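PDB 7CPO: MHC class I antigen from Anolis carolinensis, which probably presents peptides, held in the groove of its alpha 1 and alpha 2 domains, to T cells, as class I MHC molecules do. Local coordinates for residues P50-Y62 against W169-L181. Residues are numbered along the deposited sequence; the frame is centred on the assembly and turned at random.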
# COMPACT_ATOMS: atom_id res chain seq x y z
N PRO A 50 -16.84 8.25 1.28
CA PRO A 50 -18.26 8.58 1.46
C PRO A 50 -19.20 7.46 1.05
O PRO A 50 -20.31 7.35 1.59
CB PRO A 50 -18.45 9.82 0.56
CG PRO A 50 -17.09 10.38 0.40
CD PRO A 50 -16.17 9.19 0.37
N TRP A 51 -18.81 6.62 0.11
CA TRP A 51 -19.78 5.73 -0.50
C TRP A 51 -20.10 4.52 0.36
O TRP A 51 -21.16 3.90 0.16
CB TRP A 51 -19.30 5.30 -1.89
CG TRP A 51 -17.91 4.68 -2.00
CD1 TRP A 51 -16.78 5.28 -2.51
CD2 TRP A 51 -17.52 3.33 -1.67
NE1 TRP A 51 -15.72 4.38 -2.51
CE2 TRP A 51 -16.15 3.19 -1.99
CE3 TRP A 51 -18.20 2.23 -1.11
CZ2 TRP A 51 -15.44 1.99 -1.77
CZ3 TRP A 51 -17.49 1.03 -0.90
CH2 TRP A 51 -16.13 0.93 -1.23
N ILE A 52 -19.25 4.17 1.34
CA ILE A 52 -19.52 2.97 2.14
C ILE A 52 -20.72 3.16 3.06
O ILE A 52 -21.31 2.16 3.50
CB ILE A 52 -18.25 2.54 2.91
CG1 ILE A 52 -18.44 1.18 3.60
CG2 ILE A 52 -17.80 3.61 3.90
CD1 ILE A 52 -18.96 0.09 2.73
N SER A 53 -21.15 4.40 3.33
CA SER A 53 -22.35 4.55 4.16
C SER A 53 -23.60 4.04 3.46
O SER A 53 -24.61 3.80 4.12
CB SER A 53 -22.55 6.01 4.58
OG SER A 53 -22.81 6.84 3.46
N LYS A 54 -23.55 3.83 2.15
CA LYS A 54 -24.70 3.24 1.48
C LYS A 54 -25.03 1.84 2.01
O LYS A 54 -26.15 1.34 1.79
CB LYS A 54 -24.44 3.17 -0.02
CG LYS A 54 -24.29 4.51 -0.72
CD LYS A 54 -24.10 4.26 -2.21
CE LYS A 54 -23.81 5.53 -2.95
NZ LYS A 54 -23.42 5.28 -4.36
N VAL A 55 -24.10 1.19 2.71
CA VAL A 55 -24.38 -0.11 3.30
C VAL A 55 -25.42 -0.04 4.41
O VAL A 55 -25.91 -1.08 4.85
CB VAL A 55 -23.07 -0.75 3.82
CG1 VAL A 55 -22.69 -0.16 5.16
CG2 VAL A 55 -23.20 -2.23 3.91
N GLU A 56 -25.79 1.16 4.85
CA GLU A 56 -26.56 1.29 6.08
C GLU A 56 -28.06 1.09 5.86
O GLU A 56 -28.75 0.66 6.79
CB GLU A 56 -26.30 2.64 6.73
CG GLU A 56 -24.93 2.73 7.38
CD GLU A 56 -24.45 4.16 7.54
OE1 GLU A 56 -25.30 5.09 7.56
OE2 GLU A 56 -23.21 4.35 7.64
N LYS A 57 -28.56 1.40 4.66
CA LYS A 57 -29.98 1.21 4.40
C LYS A 57 -30.41 -0.23 4.68
O LYS A 57 -31.33 -0.47 5.47
CB LYS A 57 -30.31 1.61 2.96
CG LYS A 57 -31.80 1.70 2.68
CD LYS A 57 -32.10 1.60 1.19
CE LYS A 57 -31.38 0.39 0.57
NZ LYS A 57 -32.28 -0.55 -0.16
N ASN A 58 -29.72 -1.20 4.09
CA ASN A 58 -30.06 -2.61 4.29
C ASN A 58 -29.42 -3.22 5.52
O ASN A 58 -30.01 -4.12 6.13
CB ASN A 58 -29.65 -3.44 3.07
CG ASN A 58 -30.62 -3.32 1.92
OD1 ASN A 58 -31.49 -2.44 1.91
ND2 ASN A 58 -30.47 -4.20 0.93
N ASP A 59 -28.24 -2.76 5.92
CA ASP A 59 -27.50 -3.35 7.04
C ASP A 59 -27.13 -2.26 8.04
O ASP A 59 -25.96 -1.87 8.18
CB ASP A 59 -26.28 -4.11 6.53
CG ASP A 59 -25.59 -4.89 7.62
OD1 ASP A 59 -26.07 -4.85 8.77
OD2 ASP A 59 -24.57 -5.54 7.31
N PRO A 60 -28.12 -1.74 8.77
CA PRO A 60 -27.83 -0.70 9.76
C PRO A 60 -26.90 -1.15 10.87
O PRO A 60 -26.40 -0.29 11.61
CB PRO A 60 -29.23 -0.33 10.30
CG PRO A 60 -30.02 -1.60 10.11
CD PRO A 60 -29.53 -2.17 8.81
N ASP A 61 -26.60 -2.44 10.99
CA ASP A 61 -25.71 -2.94 12.02
C ASP A 61 -24.29 -3.16 11.53
O ASP A 61 -23.45 -3.65 12.30
CB ASP A 61 -26.25 -4.25 12.60
CG ASP A 61 -27.64 -4.09 13.19
OD1 ASP A 61 -28.62 -4.44 12.49
OD2 ASP A 61 -27.75 -3.60 14.33
N TYR A 62 -24.01 -2.81 10.27
CA TYR A 62 -22.71 -3.02 9.65
C TYR A 62 -21.55 -2.55 10.53
O TYR A 62 -20.56 -3.27 10.72
CB TYR A 62 -22.69 -2.31 8.30
CG TYR A 62 -21.44 -2.49 7.49
CD1 TYR A 62 -21.27 -3.60 6.66
CD2 TYR A 62 -20.44 -1.52 7.50
CE1 TYR A 62 -20.12 -3.75 5.88
CE2 TYR A 62 -19.29 -1.66 6.71
CZ TYR A 62 -19.14 -2.77 5.91
OH TYR A 62 -18.00 -2.91 5.15
N TRP A 169 -19.89 -9.09 -0.95
CA TRP A 169 -19.62 -7.74 -0.48
C TRP A 169 -18.84 -6.94 -1.52
O TRP A 169 -19.16 -5.77 -1.79
CB TRP A 169 -18.86 -7.80 0.84
CG TRP A 169 -19.78 -8.14 1.97
CD1 TRP A 169 -19.83 -9.32 2.65
CD2 TRP A 169 -20.81 -7.31 2.53
NE1 TRP A 169 -20.80 -9.27 3.60
CE2 TRP A 169 -21.42 -8.05 3.56
CE3 TRP A 169 -21.26 -6.01 2.28
CZ2 TRP A 169 -22.47 -7.54 4.35
CZ3 TRP A 169 -22.31 -5.50 3.06
CH2 TRP A 169 -22.90 -6.27 4.08
N LEU A 170 -17.83 -7.57 -2.14
CA LEU A 170 -17.06 -6.90 -3.18
C LEU A 170 -17.99 -6.38 -4.26
O LEU A 170 -17.89 -5.23 -4.68
CB LEU A 170 -16.02 -7.86 -3.76
CG LEU A 170 -15.33 -7.33 -5.03
CD1 LEU A 170 -14.66 -5.99 -4.77
CD2 LEU A 170 -14.33 -8.33 -5.60
N GLN A 171 -18.93 -7.22 -4.71
CA GLN A 171 -19.85 -6.78 -5.74
C GLN A 171 -20.77 -5.67 -5.25
O GLN A 171 -21.11 -4.78 -6.03
CB GLN A 171 -20.67 -7.96 -6.25
CG GLN A 171 -19.88 -8.95 -7.09
CD GLN A 171 -20.52 -10.32 -7.09
OE1 GLN A 171 -21.37 -10.62 -6.24
NE2 GLN A 171 -20.16 -11.15 -8.07
N ARG A 172 -21.17 -5.70 -3.98
CA ARG A 172 -21.92 -4.58 -3.43
C ARG A 172 -21.08 -3.32 -3.40
O ARG A 172 -21.54 -2.24 -3.77
CB ARG A 172 -22.41 -4.88 -2.01
CG ARG A 172 -23.80 -5.41 -1.92
CD ARG A 172 -24.13 -5.83 -0.49
NE ARG A 172 -24.94 -7.04 -0.53
CZ ARG A 172 -24.63 -8.21 0.03
NH1 ARG A 172 -23.50 -8.35 0.74
NH2 ARG A 172 -25.46 -9.23 -0.10
N TYR A 173 -19.82 -3.44 -2.95
CA TYR A 173 -18.97 -2.27 -2.81
C TYR A 173 -18.72 -1.62 -4.16
O TYR A 173 -18.78 -0.39 -4.29
CB TYR A 173 -17.66 -2.66 -2.13
CG TYR A 173 -17.81 -3.13 -0.69
CD1 TYR A 173 -18.91 -2.73 0.08
CD2 TYR A 173 -16.86 -3.96 -0.10
CE1 TYR A 173 -19.05 -3.16 1.41
CE2 TYR A 173 -16.99 -4.38 1.22
CZ TYR A 173 -18.09 -3.97 1.97
OH TYR A 173 -18.23 -4.38 3.27
N LEU A 174 -18.47 -2.43 -5.19
CA LEU A 174 -18.16 -1.88 -6.51
C LEU A 174 -19.29 -1.02 -7.03
O LEU A 174 -19.06 0.03 -7.62
CB LEU A 174 -17.86 -3.01 -7.49
CG LEU A 174 -16.45 -3.61 -7.40
CD1 LEU A 174 -16.43 -4.91 -8.17
CD2 LEU A 174 -15.44 -2.62 -7.96
N ASN A 175 -20.54 -1.45 -6.81
CA ASN A 175 -21.66 -0.63 -7.22
C ASN A 175 -21.76 0.62 -6.36
O ASN A 175 -21.94 1.73 -6.88
CB ASN A 175 -22.96 -1.43 -7.13
CG ASN A 175 -24.18 -0.54 -7.34
OD1 ASN A 175 -24.37 -0.00 -8.42
ND2 ASN A 175 -25.00 -0.38 -6.31
N TYR A 176 -21.64 0.47 -5.03
CA TYR A 176 -21.67 1.60 -4.12
C TYR A 176 -20.69 2.68 -4.56
O TYR A 176 -21.05 3.86 -4.65
CB TYR A 176 -21.32 1.16 -2.70
CG TYR A 176 -22.39 0.38 -2.01
CD1 TYR A 176 -23.68 0.32 -2.52
CD2 TYR A 176 -22.11 -0.31 -0.83
CE1 TYR A 176 -24.67 -0.39 -1.85
CE2 TYR A 176 -23.08 -1.03 -0.17
CZ TYR A 176 -24.35 -1.07 -0.68
OH TYR A 176 -25.31 -1.80 -0.01
N GLY A 177 -19.44 2.29 -4.84
CA GLY A 177 -18.38 3.26 -5.07
C GLY A 177 -17.90 3.39 -6.50
O GLY A 177 -16.79 3.87 -6.72
N LYS A 178 -18.72 2.97 -7.47
CA LYS A 178 -18.28 2.93 -8.86
C LYS A 178 -17.80 4.30 -9.37
O LYS A 178 -16.85 4.38 -10.16
CB LYS A 178 -19.41 2.42 -9.75
CG LYS A 178 -20.72 3.25 -9.67
CD LYS A 178 -21.85 2.51 -10.35
CE LYS A 178 -23.20 3.17 -10.11
NZ LYS A 178 -23.38 4.46 -10.83
N GLU A 179 -18.45 5.38 -8.93
CA GLU A 179 -18.11 6.71 -9.44
C GLU A 179 -16.67 7.07 -9.15
O GLU A 179 -16.02 7.74 -9.97
CB GLU A 179 -19.05 7.77 -8.86
CG GLU A 179 -20.53 7.34 -8.77
CD GLU A 179 -20.87 6.32 -7.62
OE1 GLU A 179 -20.12 6.17 -6.61
OE2 GLU A 179 -21.93 5.65 -7.75
N THR A 180 -16.13 6.64 -8.02
CA THR A 180 -14.72 6.90 -7.76
C THR A 180 -13.84 5.68 -7.97
O THR A 180 -12.68 5.83 -8.37
CB THR A 180 -14.53 7.46 -6.35
OG1 THR A 180 -15.00 6.52 -5.38
CG2 THR A 180 -15.33 8.74 -6.18
N LEU A 181 -14.36 4.47 -7.75
CA LEU A 181 -13.54 3.26 -7.90
C LEU A 181 -13.18 2.99 -9.36
O LEU A 181 -12.12 2.42 -9.64
CB LEU A 181 -14.27 2.06 -7.31
CG LEU A 181 -14.40 2.02 -5.79
CD1 LEU A 181 -15.47 0.99 -5.39
CD2 LEU A 181 -13.05 1.69 -5.18
O HOH W 1 -27.99 -0.99 1.87
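K54 runs past Y176 in the opposite direction, with its CB over the ring centre, 3.9 Å from the centroid and 12° off the ring normal, a CH-pi contact. With CG beside the backbone N (chi1 -64°) and the chain extended beyond, CD passes Y176 CD1, CE nears the Y176 carbonyl, and K54 NZ donates to Y176 O at 2.8 Å. That bond lies in the carbonyl plane on a lone pair, at a C=O...N angle of 137°; E179 OE2 adds a long salt bridge to NZ. W51 is the most heavily covered residue of the contact: G177 CA packs over its five-membered ring, 3.5 Å from the centroid, while Y176 CB lies by CE3, Y173 CB by CZ3 and L181 CD1 by CZ2. The indole NE1 is hydrogen-bonded to Q33 OE1 on strand 33-39. Nearer the groove, V55 CG2 meets the edge of W169 at CZ3 (3.5 Å). Y62 OH and Y173 OH are modelled 2.4 Å apart, too short for the length to be trusted. Y173 OH also bonds to the peptide backbone and Y62 OH to Y45. With W169 also touching the peptide, this is consistent with the A pocket, where class I molecules take the peptide N terminus: an apolar, aromatic seam covers the helix end at G177, K54 satisfies a carbonyl there, and the tyrosine hydroxyls sit beside the peptide.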